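Gram-negative insecticidal protein (Chromobacterium piscinae, PDB 6FBM) is an insecticidal toxin of the MACPF family that probably acts by forming pores in target-cell membranes. Local coordinates at residues Asp193-Ser205 / Ser219-Asn231. Residues are numbered along the deposited sequence; the frame is centred on the assembly and turned at random.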
ATOM      1  N   ASP A 193     -20.624 -47.737   7.423  1.00 59.12           N
ATOM      2  CA  ASP A 193     -19.866 -48.517   8.444  1.00 63.30           C
ATOM      3  C   ASP A 193     -20.200 -48.040   9.867  1.00 62.97           C
ATOM      4  O   ASP A 193     -19.329 -47.887  10.734  1.00 53.26           O
ATOM      5  CB  ASP A 193     -18.349 -48.416   8.198  1.00 71.66           C
ATOM      6  CG  ASP A 193     -17.934 -48.862   6.771  1.00 82.03           C
ATOM      7  OD1 ASP A 193     -18.555 -49.814   6.243  1.00 82.37           O
ATOM      8  OD2 ASP A 193     -16.998 -48.257   6.168  1.00 89.09           O
ATOM      9  N   SER A 194     -21.494 -47.821  10.091  1.00 67.88           N
ATOM     10  CA  SER A 194     -21.974 -46.948  11.154  1.00 73.50           C
ATOM     11  C   SER A 194     -21.913 -47.640  12.544  1.00 75.16           C
ATOM     12  O   SER A 194     -22.923 -48.107  13.095  1.00 74.63           O
ATOM     13  CB  SER A 194     -23.390 -46.459  10.820  1.00 73.17           C
ATOM     14  OG  SER A 194     -23.715 -45.252  11.484  1.00 66.16           O
ATOM     15  N   SER A 195     -20.687 -47.667  13.085  1.00 72.50           N
ATOM     16  CA  SER A 195     -20.376 -48.151  14.439  1.00 69.11           C
ATOM     17  C   SER A 195     -20.165 -46.980  15.425  1.00 64.70           C
ATOM     18  O   SER A 195     -20.851 -46.887  16.441  1.00 64.02           O
ATOM     19  CB  SER A 195     -19.114 -49.022  14.391  1.00 69.58           C
ATOM     20  OG  SER A 195     -18.045 -48.336  13.743  1.00 67.61           O
ATOM     21  N   GLN A 196     -19.194 -46.110  15.100  1.00 56.98           N
ATOM     22  CA  GLN A 196     -18.935 -44.825  15.789  1.00 47.77           C
ATOM     23  C   GLN A 196     -20.034 -43.806  15.441  1.00 40.45           C
ATOM     24  O   GLN A 196     -20.550 -43.817  14.332  1.00 35.81           O
ATOM     25  CB  GLN A 196     -17.560 -44.303  15.349  1.00 49.32           C
ATOM     26  CG  GLN A 196     -17.038 -43.003  15.960  1.00 51.64           C
ATOM     27  CD  GLN A 196     -15.705 -42.569  15.310  1.00 56.37           C
ATOM     28  OE1 GLN A 196     -15.562 -41.431  14.854  1.00 60.58           O
ATOM     29  NE2 GLN A 196     -14.735 -43.488  15.249  1.00 57.40           N
ATOM     30  N   SER A 197     -20.382 -42.923  16.382  1.00 35.53           N
ATOM     31  CA  SER A 197     -21.497 -41.967  16.173  1.00 31.45           C
ATOM     32  C   SER A 197     -21.163 -40.991  15.028  1.00 29.77           C
ATOM     33  O   SER A 197     -20.003 -40.661  14.809  1.00 29.89           O
ATOM     34  CB  SER A 197     -21.891 -41.229  17.471  1.00 29.44           C
ATOM     35  OG  SER A 197     -21.163 -40.021  17.685  1.00 28.47           O
ATOM     36  N   LEU A 198     -22.178 -40.589  14.270  1.00 28.62           N
ATOM     37  CA  LEU A 198     -22.035 -39.684  13.119  1.00 25.91           C
ATOM     38  C   LEU A 198     -21.492 -38.332  13.575  1.00 26.10           C
ATOM     39  O   LEU A 198     -20.609 -37.758  12.921  1.00 28.97           O
ATOM     40  CB  LEU A 198     -23.375 -39.535  12.364  1.00 24.59           C
ATOM     41  CG  LEU A 198     -23.544 -38.631  11.114  1.00 24.98           C
ATOM     42  CD1 LEU A 198     -23.561 -37.134  11.458  1.00 23.72           C
ATOM     43  CD2 LEU A 198     -22.471 -38.953  10.066  1.00 24.50           C
ATOM     44  N   SER A 199     -21.980 -37.846  14.709  1.00 24.89           N
ATOM     45  CA  SER A 199     -21.594 -36.533  15.190  1.00 24.54           C
ATOM     46  C   SER A 199     -20.089 -36.457  15.524  1.00 24.22           C
ATOM     47  O   SER A 199     -19.433 -35.450  15.217  1.00 24.93           O
ATOM     48  CB  SER A 199     -22.491 -36.106  16.366  1.00 24.77           C
ATOM     49  OG  SER A 199     -22.188 -36.851  17.537  1.00 25.11           O
ATOM     50  N   THR A 200     -19.554 -37.531  16.116  1.00 23.99           N
ATOM     51  CA  THR A 200     -18.125 -37.647  16.405  1.00 22.72           C
ATOM     52  C   THR A 200     -17.308 -37.722  15.110  1.00 22.28           C
ATOM     53  O   THR A 200     -16.298 -37.051  14.975  1.00 23.44           O
ATOM     54  CB  THR A 200     -17.845 -38.862  17.335  1.00 23.74           C
ATOM     55  OG1 THR A 200     -18.355 -38.589  18.644  1.00 22.16           O
ATOM     56  CG2 THR A 200     -16.333 -39.162  17.456  1.00 23.89           C
ATOM     57  N   THR A 201     -17.751 -38.526  14.151  1.00 21.88           N
ATOM     58  CA  THR A 201     -17.092 -38.600  12.832  1.00 21.62           C
ATOM     59  C   THR A 201     -17.075 -37.237  12.134  1.00 21.22           C
ATOM     60  O   THR A 201     -16.079 -36.866  11.510  1.00 19.99           O
ATOM     61  CB  THR A 201     -17.776 -39.643  11.940  1.00 21.06           C
ATOM     62  OG1 THR A 201     -17.918 -40.858  12.684  1.00 21.55           O
ATOM     63  CG2 THR A 201     -16.952 -39.923  10.694  1.00 20.56           C
ATOM     64  N   ALA A 202     -18.170 -36.503  12.256  1.00 20.69           N
ATOM     65  CA  ALA A 202     -18.265 -35.180  11.666  1.00 21.14           C
ATOM     66  C   ALA A 202     -17.294 -34.231  12.321  1.00 20.99           C
ATOM     67  O   ALA A 202     -16.579 -33.507  11.639  1.00 19.33           O
ATOM     68  CB  ALA A 202     -19.691 -34.654  11.785  1.00 20.78           C
ATOM     69  N   GLU A 203     -17.274 -34.263  13.653  1.00 23.59           N
ATOM     70  CA  GLU A 203     -16.311 -33.512  14.469  1.00 25.64           C
ATOM     71  C   GLU A 203     -14.874 -33.790  14.034  1.00 25.23           C
ATOM     72  O   GLU A 203     -14.117 -32.870  13.767  1.00 26.16           O
ATOM     73  CB  GLU A 203     -16.508 -33.848  15.966  1.00 28.23           C
ATOM     74  CG  GLU A 203     -15.419 -33.393  16.943  1.00 29.77           C
ATOM     75  CD  GLU A 203     -15.686 -33.766  18.391  1.00 31.84           C
ATOM     76  OE1 GLU A 203     -16.541 -34.631  18.649  1.00 31.65           O
ATOM     77  OE2 GLU A 203     -15.037 -33.178  19.289  1.00 36.56           O
ATOM     78  N   MET A 204     -14.507 -35.058  13.944  1.00 24.46           N
ATOM     79  CA  MET A 204     -13.145 -35.437  13.558  1.00 22.25           C
ATOM     80  C   MET A 204     -12.838 -35.017  12.148  1.00 19.83           C
ATOM     81  O   MET A 204     -11.728 -34.572  11.867  1.00 18.34           O
ATOM     82  CB  MET A 204     -12.921 -36.952  13.753  1.00 23.95           C
ATOM     83  CG  MET A 204     -13.041 -37.420  15.217  1.00 25.40           C
ATOM     84  SD  MET A 204     -12.128 -36.392  16.408  1.00 28.55           S
ATOM     85  CE  MET A 204     -13.128 -36.543  17.876  1.00 29.34           C
ATOM     86  N   SER A 205     -13.790 -35.156  11.233  1.00 18.62           N
ATOM     87  CA  SER A 205     -13.546 -34.756   9.852  1.00 17.91           C
ATOM     88  C   SER A 205     -13.256 -33.259   9.809  1.00 18.23           C
ATOM     89  O   SER A 205     -12.256 -32.833   9.203  1.00 16.92           O
ATOM     90  CB  SER A 205     -14.715 -35.114   8.961  1.00 17.43           C
ATOM     91  OG  SER A 205     -14.428 -34.774   7.621  1.00 16.89           O
ATOM     92  N   SER A 219      -5.500 -45.504   9.907  1.00 30.65           N
ATOM     93  CA  SER A 219      -6.188 -45.649  11.197  1.00 30.64           C
ATOM     94  C   SER A 219      -7.668 -45.985  11.021  1.00 30.16           C
ATOM     95  O   SER A 219      -8.243 -45.871   9.931  1.00 29.50           O
ATOM     96  CB  SER A 219      -6.079 -44.360  12.011  1.00 29.55           C
ATOM     97  OG  SER A 219      -6.716 -43.283  11.334  1.00 27.65           O
ATOM     98  N   GLU A 220      -8.278 -46.383  12.126  1.00 33.59           N
ATOM     99  CA  GLU A 220      -9.714 -46.562  12.173  1.00 38.05           C
ATOM    100  C   GLU A 220     -10.406 -45.218  11.950  1.00 36.88           C
ATOM    101  O   GLU A 220     -11.367 -45.140  11.193  1.00 35.40           O
ATOM    102  CB  GLU A 220     -10.124 -47.196  13.516  1.00 42.26           C
ATOM    103  CG  GLU A 220     -11.618 -47.443  13.725  1.00 47.67           C
ATOM    104  CD  GLU A 220     -12.253 -48.386  12.707  1.00 54.19           C
ATOM    105  OE1 GLU A 220     -11.587 -48.976  11.815  1.00 58.55           O
ATOM    106  OE2 GLU A 220     -13.488 -48.551  12.814  1.00 55.80           O
ATOM    107  N   MET A 221      -9.897 -44.156  12.578  1.00 34.97           N
ATOM    108  CA  MET A 221     -10.486 -42.834  12.411  1.00 33.27           C
ATOM    109  C   MET A 221     -10.429 -42.385  10.951  1.00 30.63           C
ATOM    110  O   MET A 221     -11.390 -41.801  10.468  1.00 25.61           O
ATOM    111  CB  MET A 221      -9.825 -41.809  13.321  1.00 37.03           C
ATOM    112  CG  MET A 221     -10.623 -40.518  13.484  1.00 42.50           C
ATOM    113  SD  MET A 221     -10.005 -39.501  14.862  1.00 50.77           S
ATOM    114  CE  MET A 221      -8.287 -39.299  14.365  1.00 52.81           C
ATOM    115  N   GLU A 222      -9.326 -42.675  10.243  1.00 29.19           N
ATOM    116  CA  GLU A 222      -9.227 -42.325   8.821  1.00 29.28           C
ATOM    117  C   GLU A 222     -10.311 -43.027   8.002  1.00 30.80           C
ATOM    118  O   GLU A 222     -10.914 -42.419   7.118  1.00 32.12           O
ATOM    119  CB  GLU A 222      -7.848 -42.672   8.222  1.00 28.99           C
ATOM    120  CG  GLU A 222      -7.724 -42.333   6.725  1.00 27.28           C
ATOM    121  CD  GLU A 222      -6.340 -42.654   6.185  1.00 28.77           C
ATOM    122  OE1 GLU A 222      -5.929 -43.839   6.182  1.00 28.35           O
ATOM    123  OE2 GLU A 222      -5.648 -41.715   5.725  1.00 28.86           O
ATOM    124  N   LYS A 223     -10.516 -44.307   8.277  1.00 31.83           N
ATOM    125  CA  LYS A 223     -11.524 -45.053   7.571  1.00 35.02           C
ATOM    126  C   LYS A 223     -12.893 -44.391   7.800  1.00 30.74           C
ATOM    127  O   LYS A 223     -13.598 -44.087   6.840  1.00 27.38           O
ATOM    128  CB  LYS A 223     -11.511 -46.535   8.002  1.00 39.37           C
ATOM    129  CG  LYS A 223     -12.509 -47.372   7.227  1.00 44.20           C
ATOM    130  CD  LYS A 223     -13.134 -48.453   8.133  1.00 47.81           C
ATOM    131  CE  LYS A 223     -14.283 -49.129   7.418  1.00 50.60           C
ATOM    132  NZ  LYS A 223     -15.238 -49.776   8.382  1.00 52.62           N
ATOM    133  N   GLN A 224     -13.214 -44.131   9.067  1.00 29.35           N
ATOM    134  CA  GLN A 224     -14.487 -43.535   9.476  1.00 30.16           C
ATOM    135  C   GLN A 224     -14.734 -42.176   8.832  1.00 26.33           C
ATOM    136  O   GLN A 224     -15.842 -41.905   8.378  1.00 25.46           O
ATOM    137  CB  GLN A 224     -14.564 -43.388  11.021  1.00 34.99           C
ATOM    138  CG  GLN A 224     -14.606 -44.692  11.838  1.00 39.41           C
ATOM    139  CD  GLN A 224     -15.801 -45.600  11.517  1.00 45.92           C
ATOM    140  OE1 GLN A 224     -16.911 -45.127  11.308  1.00 53.10           O
ATOM    141  NE2 GLN A 224     -15.562 -46.924  11.476  1.00 46.50           N
ATOM    142  N   VAL A 225     -13.701 -41.342   8.777  1.00 22.81           N
ATOM    143  CA  VAL A 225     -13.804 -39.995   8.196  1.00 21.41           C
ATOM    144  C   VAL A 225     -13.913 -40.068   6.664  1.00 20.53           C
ATOM    145  O   VAL A 225     -14.705 -39.326   6.076  1.00 19.39           O
ATOM    146  CB  VAL A 225     -12.637 -39.062   8.671  1.00 19.89           C
ATOM    147  CG1 VAL A 225     -12.443 -37.853   7.765  1.00 19.67           C
ATOM    148  CG2 VAL A 225     -12.884 -38.617  10.107  1.00 18.98           C
ATOM    149  N   ASN A 226     -13.125 -40.941   6.038  1.00 19.99           N
ATOM    150  CA  ASN A 226     -13.207 -41.151   4.580  1.00 20.75           C
ATOM    151  C   ASN A 226     -14.604 -41.588   4.156  1.00 19.80           C
ATOM    152  O   ASN A 226     -15.145 -41.122   3.161  1.00 20.19           O
ATOM    153  CB  ASN A 226     -12.189 -42.195   4.090  1.00 21.07           C
ATOM    154  CG  ASN A 226     -10.771 -41.640   3.975  1.00 22.19           C
ATOM    155  OD1 ASN A 226     -10.557 -40.423   3.926  1.00 23.43           O
ATOM    156  ND2 ASN A 226      -9.799 -42.533   3.887  1.00 23.31           N
ATOM    157  N   SER A 227     -15.169 -42.485   4.947  1.00 20.09           N
ATOM    158  CA  SER A 227     -16.523 -42.977   4.742  1.00 20.64           C
ATOM    159  C   SER A 227     -17.564 -41.846   4.839  1.00 20.80           C
ATOM    160  O   SER A 227     -18.473 -41.734   4.014  1.00 22.03           O
ATOM    161  CB  SER A 227     -16.818 -44.053   5.778  1.00 20.62           C
ATOM    162  OG  SER A 227     -17.953 -44.784   5.404  1.00 22.22           O
ATOM    163  N   PHE A 228     -17.406 -41.009   5.859  1.00 20.27           N
ATOM    164  CA  PHE A 228     -18.252 -39.819   6.067  1.00 19.07           C
ATOM    165  C   PHE A 228     -18.205 -38.885   4.863  1.00 18.63           C
ATOM    166  O   PHE A 228     -19.232 -38.519   4.293  1.00 17.81           O
ATOM    167  CB  PHE A 228     -17.834 -39.106   7.373  1.00 18.34           C
ATOM    168  CG  PHE A 228     -18.430 -37.748   7.568  1.00 18.06           C
ATOM    169  CD1 PHE A 228     -19.720 -37.591   8.043  1.00 18.85           C
ATOM    170  CD2 PHE A 228     -17.682 -36.609   7.302  1.00 18.74           C
ATOM    171  CE1 PHE A 228     -20.254 -36.308   8.232  1.00 19.95           C
ATOM    172  CE2 PHE A 228     -18.198 -35.341   7.494  1.00 18.75           C
ATOM    173  CZ  PHE A 228     -19.488 -35.189   7.951  1.00 19.27           C
ATOM    174  N   ARG A 229     -16.996 -38.534   4.464  1.00 18.53           N
ATOM    175  CA  ARG A 229     -16.805 -37.595   3.381  1.00 19.35           C
ATOM    176  C   ARG A 229     -17.335 -38.080   2.036  1.00 20.11           C
ATOM    177  O   ARG A 229     -18.034 -37.338   1.351  1.00 21.37           O
ATOM    178  CB  ARG A 229     -15.324 -37.211   3.260  1.00 19.02           C
ATOM    179  CG  ARG A 229     -14.823 -36.374   4.423  1.00 17.87           C
ATOM    180  CD  ARG A 229     -13.396 -35.891   4.217  1.00 17.24           C
ATOM    181  NE  ARG A 229     -12.920 -35.219   5.415  1.00 17.61           N
ATOM    182  CZ  ARG A 229     -11.682 -34.761   5.590  1.00 18.07           C
ATOM    183  NH1 ARG A 229     -10.769 -34.881   4.624  1.00 18.24           N
ATOM    184  NH2 ARG A 229     -11.347 -34.197   6.752  1.00 17.07           N
ATOM    185  N   SER A 230     -17.000 -39.306   1.658  1.00 22.31           N
ATOM    186  CA  SER A 230     -17.414 -39.834   0.354  1.00 23.57           C
ATOM    187  C   SER A 230     -18.896 -40.263   0.295  1.00 23.32           C
ATOM    188  O   SER A 230     -19.442 -40.395  -0.803  1.00 24.96           O
ATOM    189  CB  SER A 230     -16.454 -40.927  -0.168  1.00 22.93           C
ATOM    190  OG  SER A 230     -16.245 -41.905   0.789  1.00 22.81           O
ATOM    191  N   ASN A 231     -19.545 -40.432   1.449  1.00 21.68           N
ATOM    192  CA  ASN A 231     -21.009 -40.638   1.502  1.00 19.74           C
ATOM    193  C   ASN A 231     -21.806 -39.467   2.090  1.00 19.41           C
ATOM    194  O   ASN A 231     -22.953 -39.656   2.523  1.00 19.82           O
ATOM    195  CB  ASN A 231     -21.335 -41.924   2.260  1.00 19.02           C
ATOM    196  CG  ASN A 231     -20.709 -43.145   1.624  1.00 19.04           C
ATOM    197  OD1 ASN A 231     -19.899 -43.847   2.253  1.00 20.73           O
ATOM    198  ND2 ASN A 231     -21.042 -43.385   0.364  1.00 18.03           N
TER
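F228 enters helix 198-205 as a knob, its side chain seated in the hole formed by L198, T201, A202 and S205. With CG anti to the backbone N (chi1 169°), the ring reaches across the interface. A202 CA lies over one face of the F228 ring, 4.2 Å from its centroid and 20° off the normal, a CH-pi contact displaced toward the rim. L198 CD2 instead meets the edge, 3.7 Å from F228 CD1, while T201 CG2 packs against F228 CB.

Apolar packing continues beside this knob. The two methionine chains cross at about a right angle, M204 CG resting 3.7 Å from M221 SD, and V225 directs CG2 to M204 CB and CG1 to S205.

The hydrogen bonds across the interface all run from R229 to S205. R229 grips it side-on: NE gives a nearly straight bond to S205 OG (2.7 Å) in the guanidinium plane, and NH2 a more bent one to S205 O (2.9 Å). These two bonds restrict rotation of the guanidinium, and S205 OG is also hydrogen-bonded to Y183 OH of strand 179-187.

At the exposed, poorly ordered start of 193-205, D193 OD2 and K223 NZ form a salt bridge of 3.2 Å. Nearby, Q224 NE2 bonds E220 OE2 within its own helix, while Q224 CG packs against Q196 NE2.

The axes of 198-205 and 220-230 approach to 9.2 Å at 95°, a nearly perpendicular helix pair with F228 as a single knob in a four-residue hole. Following strand 179-187 and preceding strand 232-239, this helical cluster lies against the central antiparallel sheet, consistent with a MACPF transmembrane-hairpin region before membrane insertion.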